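Local coordinates for protein homoaconitase large subunit (Methanocaldococcus jannaschii, PDB 4KP2) that forms, with a small subunit, an iron-sulfur hydro-lyase that interconverts homocitrate and homoisocitrate through cis-homoaconitate in 2-oxosuberate biosynthesis, at residues M22-K31 with E269-Y280; G115-E125 with I352-L360. One frame throughout, in Å; residues are numbered along the deposited sequence.

Interaction 1 of 2, residues M22-K31 with E269-Y280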
loop_
_atom_site.group_PDB
_atom_site.type_symbol
_atom_site.label_atom_id
_atom_site.label_comp_id
_atom_site.label_asym_id
_atom_site.label_seq_id
_atom_site.Cartn_x
_atom_site.Cartn_y
_atom_site.Cartn_z
ATOM N N MET A 22 41.109 11.977 21.214
ATOM C CA MET A 22 39.805 12.613 21.083
ATOM C C MET A 22 38.969 11.893 20.031
ATOM O O MET A 22 39.298 11.909 18.844
ATOM C CB MET A 22 39.969 14.088 20.715
ATOM C CG MET A 22 38.749 14.941 21.010
ATOM S SD MET A 22 39.059 16.689 20.699
ATOM C CE MET A 22 37.544 17.412 21.320
ATOM N N THR A 23 37.888 11.262 20.476
ATOM C CA THR A 23 37.022 10.499 19.587
ATOM C C THR A 23 36.267 11.412 18.629
ATOM O O THR A 23 36.283 12.635 18.776
ATOM C CB THR A 23 36.011 9.652 20.379
ATOM O OG1 THR A 23 35.119 10.514 21.095
ATOM C CG2 THR A 23 36.735 8.747 21.365
ATOM N N LEU A 24 35.608 10.807 17.648
ATOM C CA LEU A 24 34.841 11.556 16.662
ATOM C C LEU A 24 33.681 12.291 17.320
ATOM O O LEU A 24 33.442 13.465 17.041
ATOM C CB LEU A 24 34.324 10.624 15.566
ATOM C CG LEU A 24 33.527 11.277 14.436
ATOM C CD1 LEU A 24 34.329 12.397 13.794
ATOM C CD2 LEU A 24 33.140 10.236 13.403
ATOM N N VAL A 25 32.968 11.592 18.196
ATOM C CA VAL A 25 31.855 12.180 18.933
ATOM C C VAL A 25 32.315 13.375 19.764
ATOM O O VAL A 25 31.672 14.425 19.764
ATOM C CB VAL A 25 31.179 11.139 19.846
ATOM C CG1 VAL A 25 30.241 11.816 20.834
ATOM C CG2 VAL A 25 30.434 10.110 19.010
ATOM N N GLU A 26 33.436 13.212 20.459
ATOM C CA GLU A 26 33.999 14.286 21.269
ATOM C C GLU A 26 34.368 15.499 20.421
ATOM O O GLU A 26 34.206 16.638 20.856
ATOM C CB GLU A 26 35.224 13.795 22.044
ATOM C CG GLU A 26 34.893 12.907 23.228
ATOM C CD GLU A 26 36.131 12.428 23.959
ATOM O OE1 GLU A 26 37.245 12.620 23.428
ATOM O OE2 GLU A 26 35.990 11.864 25.064
ATOM N N LYS A 27 34.860 15.251 19.212
ATOM C CA LYS A 27 35.227 16.334 18.307
ATOM C C LYS A 27 34.001 17.035 17.732
ATOM O O LYS A 27 34.009 18.250 17.538
ATOM C CB LYS A 27 36.118 15.822 17.175
ATOM C CG LYS A 27 37.554 15.561 17.589
ATOM C CD LYS A 27 38.445 15.366 16.376
ATOM C CE LYS A 27 39.907 15.285 16.781
ATOM N NZ LYS A 27 40.807 15.211 15.599
ATOM N N ILE A 28 32.953 16.265 17.460
ATOM C CA ILE A 28 31.717 16.820 16.920
ATOM C C ILE A 28 31.019 17.707 17.948
ATOM O O ILE A 28 30.568 18.809 17.629
ATOM C CB ILE A 28 30.752 15.708 16.460
ATOM C CG1 ILE A 28 31.335 14.954 15.264
ATOM C CG2 ILE A 28 29.401 16.291 16.087
ATOM C CD1 ILE A 28 30.527 13.739 14.856
ATOM N N LEU A 29 30.944 17.224 19.183
ATOM C CA LEU A 29 30.256 17.945 20.247
ATOM C C LEU A 29 31.027 19.179 20.707
ATOM O O LEU A 29 30.430 20.183 21.095
ATOM C CB LEU A 29 29.989 17.016 21.433
ATOM C CG LEU A 29 29.050 15.838 21.165
ATOM C CD1 LEU A 29 28.880 14.999 22.418
ATOM C CD2 LEU A 29 27.706 16.338 20.667
ATOM N N SER A 30 32.354 19.102 20.661
ATOM C CA SER A 30 33.193 20.212 21.103
ATOM C C SER A 30 33.073 21.425 20.186
ATOM O O SER A 30 32.936 22.555 20.655
ATOM C CB SER A 30 34.655 19.777 21.213
ATOM O OG SER A 30 34.820 18.832 22.255
ATOM N N LYS A 31 33.128 21.185 18.879
ATOM C CA LYS A 31 32.978 22.252 17.900
ATOM C C LYS A 31 31.578 22.849 17.976
ATOM O O LYS A 31 31.391 24.057 17.812
ATOM C CB LYS A 31 33.254 21.729 16.488
ATOM C CG LYS A 31 32.802 22.667 15.378
ATOM C CD LYS A 31 33.234 22.168 14.010
ATOM C CE LYS A 31 34.725 22.373 13.798
ATOM N NZ LYS A 31 35.087 23.818 13.844
ATOM N N GLU A 269 35.060 22.621 7.378
ATOM C CA GLU A 269 34.596 22.241 8.703
ATOM C C GLU A 269 34.668 20.728 8.872
ATOM O O GLU A 269 34.036 20.164 9.766
ATOM C CB GLU A 269 33.164 22.728 8.928
ATOM C CG GLU A 269 32.974 24.221 8.712
ATOM C CD GLU A 269 33.724 25.065 9.726
ATOM O OE1 GLU A 269 33.992 24.567 10.840
ATOM O OE2 GLU A 269 34.047 26.229 9.407
ATOM N N ARG A 270 35.443 20.080 8.007
ATOM C CA ARG A 270 35.597 18.630 8.049
ATOM C C ARG A 270 36.303 18.181 9.324
ATOM O O ARG A 270 37.307 18.765 9.730
ATOM C CB ARG A 270 36.365 18.139 6.819
ATOM C CG ARG A 270 36.629 16.640 6.805
ATOM C CD ARG A 270 37.308 16.207 5.515
ATOM N NE ARG A 270 37.638 14.784 5.520
ATOM C CZ ARG A 270 38.171 14.135 4.491
ATOM N NH1 ARG A 270 38.435 14.780 3.361
ATOM N NH2 ARG A 270 38.439 12.841 4.590
ATOM N N ILE A 271 35.765 17.139 9.952
ATOM C CA ILE A 271 36.336 16.607 11.182
ATOM C C ILE A 271 36.938 15.221 10.969
ATOM O O ILE A 271 36.239 14.279 10.596
ATOM C CB ILE A 271 35.288 16.543 12.304
ATOM C CG1 ILE A 271 34.785 17.949 12.641
ATOM C CG2 ILE A 271 35.871 15.875 13.539
ATOM C CD1 ILE A 271 33.805 17.990 13.791
ATOM N N THR A 272 38.239 15.105 11.212
ATOM C CA THR A 272 38.955 13.852 11.007
ATOM C C THR A 272 39.500 13.326 12.332
ATOM O O THR A 272 39.756 14.099 13.255
ATOM C CB THR A 272 40.120 14.043 10.020
ATOM O OG1 THR A 272 39.713 14.919 8.961
ATOM C CG2 THR A 272 40.560 12.710 9.432
ATOM N N VAL A 273 39.673 12.011 12.422
ATOM C CA VAL A 273 40.185 11.379 13.634
ATOM C C VAL A 273 41.485 10.625 13.369
ATOM O O VAL A 273 41.562 9.805 12.455
ATOM C CB VAL A 273 39.157 10.397 14.230
ATOM C CG1 VAL A 273 39.775 9.593 15.365
ATOM C CG2 VAL A 273 37.923 11.144 14.704
ATOM N N ASN A 274 42.502 10.907 14.177
ATOM C CA ASN A 274 43.780 10.216 14.077
ATOM C C ASN A 274 43.833 9.024 15.028
ATOM O O ASN A 274 43.380 9.105 16.172
ATOM C CB ASN A 274 44.925 11.186 14.375
ATOM C CG ASN A 274 46.276 10.676 13.895
ATOM O OD1 ASN A 274 46.523 9.470 13.842
ATOM N ND2 ASN A 274 47.162 11.602 13.548
ATOM N N ARG A 275 44.385 7.914 14.552
ATOM C CA ARG A 275 44.559 6.738 15.398
ATOM C C ARG A 275 45.522 6.986 16.575
ATOM O O ARG A 275 46.495 7.732 16.458
ATOM C CB ARG A 275 44.995 5.537 14.549
ATOM C CG ARG A 275 43.943 5.116 13.530
ATOM C CD ARG A 275 42.660 4.717 14.252
ATOM N NE ARG A 275 42.850 3.524 15.084
ATOM C CZ ARG A 275 41.895 2.966 15.827
ATOM N NH1 ARG A 275 42.146 1.887 16.560
ATOM N NH2 ARG A 275 40.685 3.503 15.849
ATOM N N ASP A 276 45.213 6.363 17.712
ATOM C CA ASP A 276 46.004 6.453 18.944
ATOM C C ASP A 276 46.021 7.827 19.600
ATOM O O ASP A 276 46.418 7.959 20.766
ATOM C CB ASP A 276 47.433 5.962 18.718
ATOM C CG ASP A 276 47.498 4.475 18.431
ATOM O OD1 ASP A 276 46.703 3.717 19.037
ATOM O OD2 ASP A 276 48.340 4.066 17.599
ATOM N N GLU A 277 45.617 8.843 18.841
ATOM C CA GLU A 277 45.376 10.160 19.403
ATOM C C GLU A 277 43.929 10.208 19.888
ATOM O O GLU A 277 43.477 11.206 20.447
ATOM C CB GLU A 277 45.640 11.259 18.371
ATOM C CG GLU A 277 47.089 11.720 18.266
ATOM C CD GLU A 277 47.305 12.664 17.097
ATOM O OE1 GLU A 277 46.309 13.221 16.593
ATOM O OE2 GLU A 277 48.468 12.842 16.676
ATOM N N ALA A 278 43.210 9.112 19.669
ATOM C CA ALA A 278 41.867 8.950 20.202
ATOM C C ALA A 278 41.781 7.697 21.055
ATOM O O ALA A 278 41.869 6.585 20.542
ATOM C CB ALA A 278 40.840 8.906 19.077
ATOM N N ASN A 279 41.597 7.887 22.359
ATOM C CA ASN A 279 41.453 6.773 23.293
ATOM C C ASN A 279 40.003 6.324 23.460
ATOM O O ASN A 279 39.169 7.056 24.001
ATOM C CB ASN A 279 42.057 7.130 24.655
ATOM C CG ASN A 279 42.129 5.941 25.591
ATOM O OD1 ASN A 279 42.124 4.790 25.155
ATOM N ND2 ASN A 279 42.198 6.216 26.889
ATOM N N TYR A 280 39.717 5.113 22.996
ATOM C CA TYR A 280 38.367 4.576 23.046
ATOM C C TYR A 280 38.175 3.713 24.287
ATOM O O TYR A 280 39.145 3.243 24.885
ATOM C CB TYR A 280 38.090 3.749 21.790
ATOM C CG TYR A 280 38.369 4.482 20.495
ATOM C CD1 TYR A 280 37.422 5.331 19.934
ATOM C CD2 TYR A 280 39.578 4.326 19.833
ATOM C CE1 TYR A 280 37.674 6.002 18.751
ATOM C CE2 TYR A 280 39.839 4.993 18.650
ATOM C CZ TYR A 280 38.883 5.829 18.114
ATOM O OH TYR A 280 39.137 6.496 16.937
HETATM O O HOH W 1 40.313 9.905 23.045
#
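Segment 22-31, which enters helix 24-33 after Thr-23, lies along the irregular chain 269-280, their CA atoms 4.3 Å apart at Met-22 and Ala-278 and 9.3 Å apart at Lys-31 and Glu-269. The helix opens with a capping box made by Thr-23 and Glu-26, and the loop leads into strand 282-286 of the mixed sheet in this aconitase-family subunit. Ile-271 carries most of the apolar contact. Its two branches divide the work: CG2 meets Lys-27 CB at 3.6 Å and Leu-24 CD1, while CD1 reaches on to the backbone of Lys-27 and Ile-28. Val-273 CG2 sits 3.7 Å from Leu-24 CB, the two side chains crossing at about a right angle. At the start of the helix, Thr-23 CG2 approaches the Tyr-280 ring obliquely. Strands 167-180 and 208-213 also touch Thr-23. Glu-26 N donates to Thr-23 OG1, which chi1 of 65° places between the backbone N and the carbonyl carbon. Farther along, Lys-31 NZ forms a salt bridge with Glu-269 OE1, 3.3 Å apart, in which the hydrogen bond is weak. Lys-27, extended beyond CG, slides past Ile-271 in the opposite direction, and Lys-27 NZ meets Thr-272 O at 2.8 Å, nearly in line with the C=O bond.

Interaction 2 of 2, residues G115-E125 with I352-L360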
loop_
_atom_site.group_PDB
_atom_site.type_symbol
_atom_site.label_atom_id
_atom_site.label_comp_id
_atom_site.label_asym_id
_atom_site.label_seq_id
_atom_site.Cartn_x
_atom_site.Cartn_y
_atom_site.Cartn_z
ATOM N N GLY A 115 3.639 9.327 1.634
ATOM C CA GLY A 115 4.109 8.978 0.307
ATOM C C GLY A 115 5.466 9.581 0.007
ATOM O O GLY A 115 6.177 9.116 -0.883
ATOM N N GLU A 116 5.822 10.622 0.754
ATOM C CA GLU A 116 7.109 11.286 0.583
ATOM C C GLU A 116 8.259 10.350 0.937
ATOM O O GLU A 116 9.342 10.437 0.358
ATOM C CB GLU A 116 7.178 12.555 1.433
ATOM C CG GLU A 116 6.285 13.688 0.945
ATOM C CD GLU A 116 6.865 14.417 -0.252
ATOM O OE1 GLU A 116 8.029 14.142 -0.613
ATOM O OE2 GLU A 116 6.158 15.269 -0.830
ATOM N N GLY A 117 8.017 9.456 1.890
ATOM C CA GLY A 117 9.004 8.460 2.259
ATOM C C GLY A 117 9.288 8.400 3.746
ATOM O O GLY A 117 8.707 9.148 4.534
ATOM N N ILE A 118 10.188 7.497 4.126
ATOM C CA ILE A 118 10.579 7.325 5.518
ATOM C C ILE A 118 11.236 8.596 6.047
ATOM O O ILE A 118 11.975 9.266 5.327
ATOM C CB ILE A 118 11.540 6.130 5.682
ATOM C CG1 ILE A 118 10.937 4.877 5.043
ATOM C CG2 ILE A 118 11.853 5.875 7.149
ATOM C CD1 ILE A 118 11.822 3.663 5.137
ATOM N N CYS A 119 10.947 8.922 7.303
ATOM C CA CYS A 119 11.453 10.131 7.945
ATOM C C CYS A 119 12.973 10.252 7.879
ATOM O O CYS A 119 13.504 11.318 7.572
ATOM C CB CYS A 119 10.995 10.178 9.402
ATOM S SG CYS A 119 11.549 8.772 10.400
ATOM N N HIS A 120 13.667 9.158 8.172
ATOM C CA HIS A 120 15.124 9.163 8.165
ATOM C C HIS A 120 15.678 9.259 6.748
ATOM O O HIS A 120 16.719 9.876 6.521
ATOM C CB HIS A 120 15.669 7.914 8.857
ATOM C CG HIS A 120 15.294 7.816 10.304
ATOM N ND1 HIS A 120 15.209 8.917 11.123
ATOM C CD2 HIS A 120 14.974 6.747 11.069
ATOM C CE1 HIS A 120 14.856 8.533 12.339
ATOM N NE2 HIS A 120 14.708 7.222 12.331
ATOM N N GLN A 121 14.981 8.646 5.798
ATOM C CA GLN A 121 15.404 8.679 4.404
ATOM C C GLN A 121 15.249 10.081 3.823
ATOM O O GLN A 121 16.125 10.565 3.110
ATOM C CB GLN A 121 14.610 7.669 3.575
ATOM C CG GLN A 121 15.059 7.573 2.126
ATOM C CD GLN A 121 16.479 7.062 1.984
ATOM O OE1 GLN A 121 16.968 6.304 2.823
ATOM N NE2 GLN A 121 17.153 7.477 0.917
ATOM N N ILE A 122 14.127 10.723 4.133
ATOM C CA ILE A 122 13.881 12.097 3.708
ATOM C C ILE A 122 14.919 13.030 4.319
ATOM O O ILE A 122 15.453 13.917 3.649
ATOM C CB ILE A 122 12.473 12.568 4.122
ATOM C CG1 ILE A 122 11.404 11.790 3.356
ATOM C CG2 ILE A 122 12.308 14.062 3.881
ATOM C CD1 ILE A 122 9.990 12.176 3.726
ATOM N N LEU A 123 15.208 12.809 5.598
ATOM C CA LEU A 123 16.162 13.629 6.332
ATOM C C LEU A 123 17.559 13.510 5.729
ATOM O O LEU A 123 18.329 14.471 5.722
ATOM C CB LEU A 123 16.188 13.212 7.804
ATOM C CG LEU A 123 16.180 14.325 8.850
ATOM C CD1 LEU A 123 14.984 15.235 8.636
ATOM C CD2 LEU A 123 16.156 13.733 10.249
ATOM N N ALA A 124 17.877 12.324 5.221
ATOM C CA ALA A 124 19.174 12.073 4.607
ATOM C C ALA A 124 19.228 12.610 3.183
ATOM O O ALA A 124 20.305 12.870 2.646
ATOM C CB ALA A 124 19.486 10.586 4.622
ATOM N N GLU A 125 18.059 12.778 2.575
ATOM C CA GLU A 125 17.983 13.188 1.178
ATOM C C GLU A 125 18.003 14.697 0.971
ATOM O O GLU A 125 18.221 15.161 -0.147
ATOM C CB GLU A 125 16.733 12.608 0.512
ATOM C CG GLU A 125 16.859 11.156 0.096
ATOM C CD GLU A 125 15.607 10.643 -0.585
ATOM O OE1 GLU A 125 14.663 11.439 -0.778
ATOM O OE2 GLU A 125 15.566 9.443 -0.928
ATOM N N ILE A 352 8.392 -2.090 -0.316
ATOM C CA ILE A 352 8.115 -0.684 -0.045
ATOM C C ILE A 352 9.381 0.157 -0.162
ATOM O O ILE A 352 10.287 0.032 0.659
ATOM C CB ILE A 352 7.532 -0.483 1.367
ATOM C CG1 ILE A 352 6.244 -1.286 1.541
ATOM C CG2 ILE A 352 7.279 0.993 1.630
ATOM C CD1 ILE A 352 5.608 -1.123 2.901
ATOM N N PRO A 353 9.446 1.022 -1.185
ATOM C CA PRO A 353 10.596 1.915 -1.352
ATOM C C PRO A 353 10.712 2.883 -0.180
ATOM O O PRO A 353 9.694 3.309 0.364
ATOM C CB PRO A 353 10.270 2.673 -2.644
ATOM C CG PRO A 353 8.786 2.569 -2.787
ATOM C CD PRO A 353 8.426 1.229 -2.226
ATOM N N ALA A 354 11.939 3.222 0.202
ATOM C CA ALA A 354 12.173 4.051 1.380
ATOM C C ALA A 354 11.766 5.508 1.176
ATOM O O ALA A 354 11.565 6.241 2.146
ATOM C CB ALA A 354 13.628 3.964 1.807
ATOM N N SER A 355 11.641 5.928 -0.078
ATOM C CA SER A 355 11.330 7.324 -0.366
ATOM C C SER A 355 10.505 7.505 -1.634
ATOM O O SER A 355 10.252 6.552 -2.370
ATOM C CB SER A 355 12.615 8.148 -0.468
ATOM O OG SER A 355 12.332 9.491 -0.821
ATOM N N LYS A 356 10.083 8.744 -1.870
ATOM C CA LYS A 356 9.356 9.104 -3.079
ATOM C C LYS A 356 10.330 9.224 -4.243
ATOM O O LYS A 356 10.041 8.791 -5.359
ATOM C CB LYS A 356 8.621 10.427 -2.874
ATOM C CG LYS A 356 8.038 11.027 -4.142
ATOM C CD LYS A 356 7.408 12.381 -3.863
ATOM C CE LYS A 356 6.986 13.075 -5.145
ATOM N NZ LYS A 356 6.373 14.405 -4.879
ATOM N N LYS A 357 11.486 9.819 -3.969
ATOM C CA LYS A 357 12.532 9.970 -4.971
ATOM C C LYS A 357 13.051 8.605 -5.402
ATOM O O LYS A 357 13.241 8.352 -6.591
ATOM C CB LYS A 357 13.680 10.819 -4.424
ATOM C CG LYS A 357 14.808 11.035 -5.416
ATOM C CD LYS A 357 15.948 11.819 -4.790
ATOM C CE LYS A 357 15.494 13.200 -4.353
ATOM N NZ LYS A 357 16.598 13.966 -3.714
ATOM N N VAL A 358 13.271 7.731 -4.425
ATOM C CA VAL A 358 13.722 6.369 -4.689
ATOM C C VAL A 358 12.688 5.615 -5.518
ATOM O O VAL A 358 13.034 4.871 -6.436
ATOM C CB VAL A 358 13.987 5.604 -3.376
ATOM C CG1 VAL A 358 14.340 4.151 -3.659
ATOM C CG2 VAL A 358 15.096 6.283 -2.586
ATOM N N PHE A 359 11.416 5.826 -5.190
ATOM C CA PHE A 359 10.307 5.214 -5.914
ATOM C C PHE A 359 10.359 5.604 -7.389
ATOM O O PHE A 359 10.304 4.747 -8.270
ATOM C CB PHE A 359 8.976 5.668 -5.304
ATOM C CG PHE A 359 7.801 4.798 -5.667
ATOM C CD1 PHE A 359 7.948 3.707 -6.508
ATOM C CD2 PHE A 359 6.541 5.080 -5.162
ATOM C CE1 PHE A 359 6.864 2.916 -6.839
ATOM C CE2 PHE A 359 5.454 4.292 -5.488
ATOM C CZ PHE A 359 5.615 3.209 -6.327
ATOM N N LEU A 360 10.476 6.903 -7.644
ATOM C CA LEU A 360 10.445 7.435 -9.003
ATOM C C LEU A 360 11.585 6.924 -9.879
ATOM O O LEU A 360 11.358 6.479 -11.006
ATOM C CB LEU A 360 10.450 8.964 -8.974
ATOM C CG LEU A 360 9.141 9.612 -8.530
ATOM C CD1 LEU A 360 9.288 11.122 -8.439
ATOM C CD2 LEU A 360 8.032 9.236 -9.496
HETATM O O HOH W 2 15.108 15.094 -0.943
#
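Gly-117 and Ser-355 pair in a single beta bridge, CA to CA 3.7 Å, just before helices 119-126 and 356-363, whose short segments run at 85° to each other. The bridge joins the two parallel-sheet regions of the aconitase fold. Packing is tight here. Ile-118 N donates to Ala-354 O at 2.7 Å, and Lys-356 N to Glu-116 O from above the carbonyl plane. Gly-117 CA lies 3.4 Å from Ala-354 O. Ile-118 CD1 rests on Ala-354 CB, close to Cys-323 and Cys-383, the predicted cluster ligands. Glu-125 reaches across from helix 119-126, its chain extended beyond CG. Ser-355 OG donates to Glu-125 OE1 at 3.0 Å and accepts from Lys-357 N as an N-cap. An alanine at Glu-125 would remove the carboxylate and is likely to leave Ser-355 OG and Gln-121 NE2 without their acceptor. The looser side holds the lysines. Lys-356 lies beside Glu-116, pointing the same way, but Lys-356 NZ stays 4.1 Å from Glu-116 OE2, beyond a salt bridge. Lys-357 passes Glu-125 and forms its salt bridge with Glu-255. Back inside, Gln-121 NE2 donates to Glu-125 OE2 at 3.1 Å; the oxygen lies in the amide plane, while the nitrogen comes from the anti side, 29° out of the carboxylate plane.

In the fold
Interaction 2 is buried near the middle of the chain, its centre about 12 Å from the chain centre. Interaction 1 is only partly buried, its centre about 23 Å out. Their centres lie about 31 Å apart and they do not touch. They share no helix or strand. Interaction 1 fastens the first modelled helix beside the mixed sheet, whereas interaction 2 joins two regions that each carry a parallel sheet. Their chemistry follows their place. The outer contact relies on aliphatic branches with lysine ends at its margin. The inner one relies on backbone bonds and a buried carboxylate. Interaction 2 also borders the predicted cluster cysteines and the second subunit; interaction 1 lies away from the cluster site, and no other chain touches it.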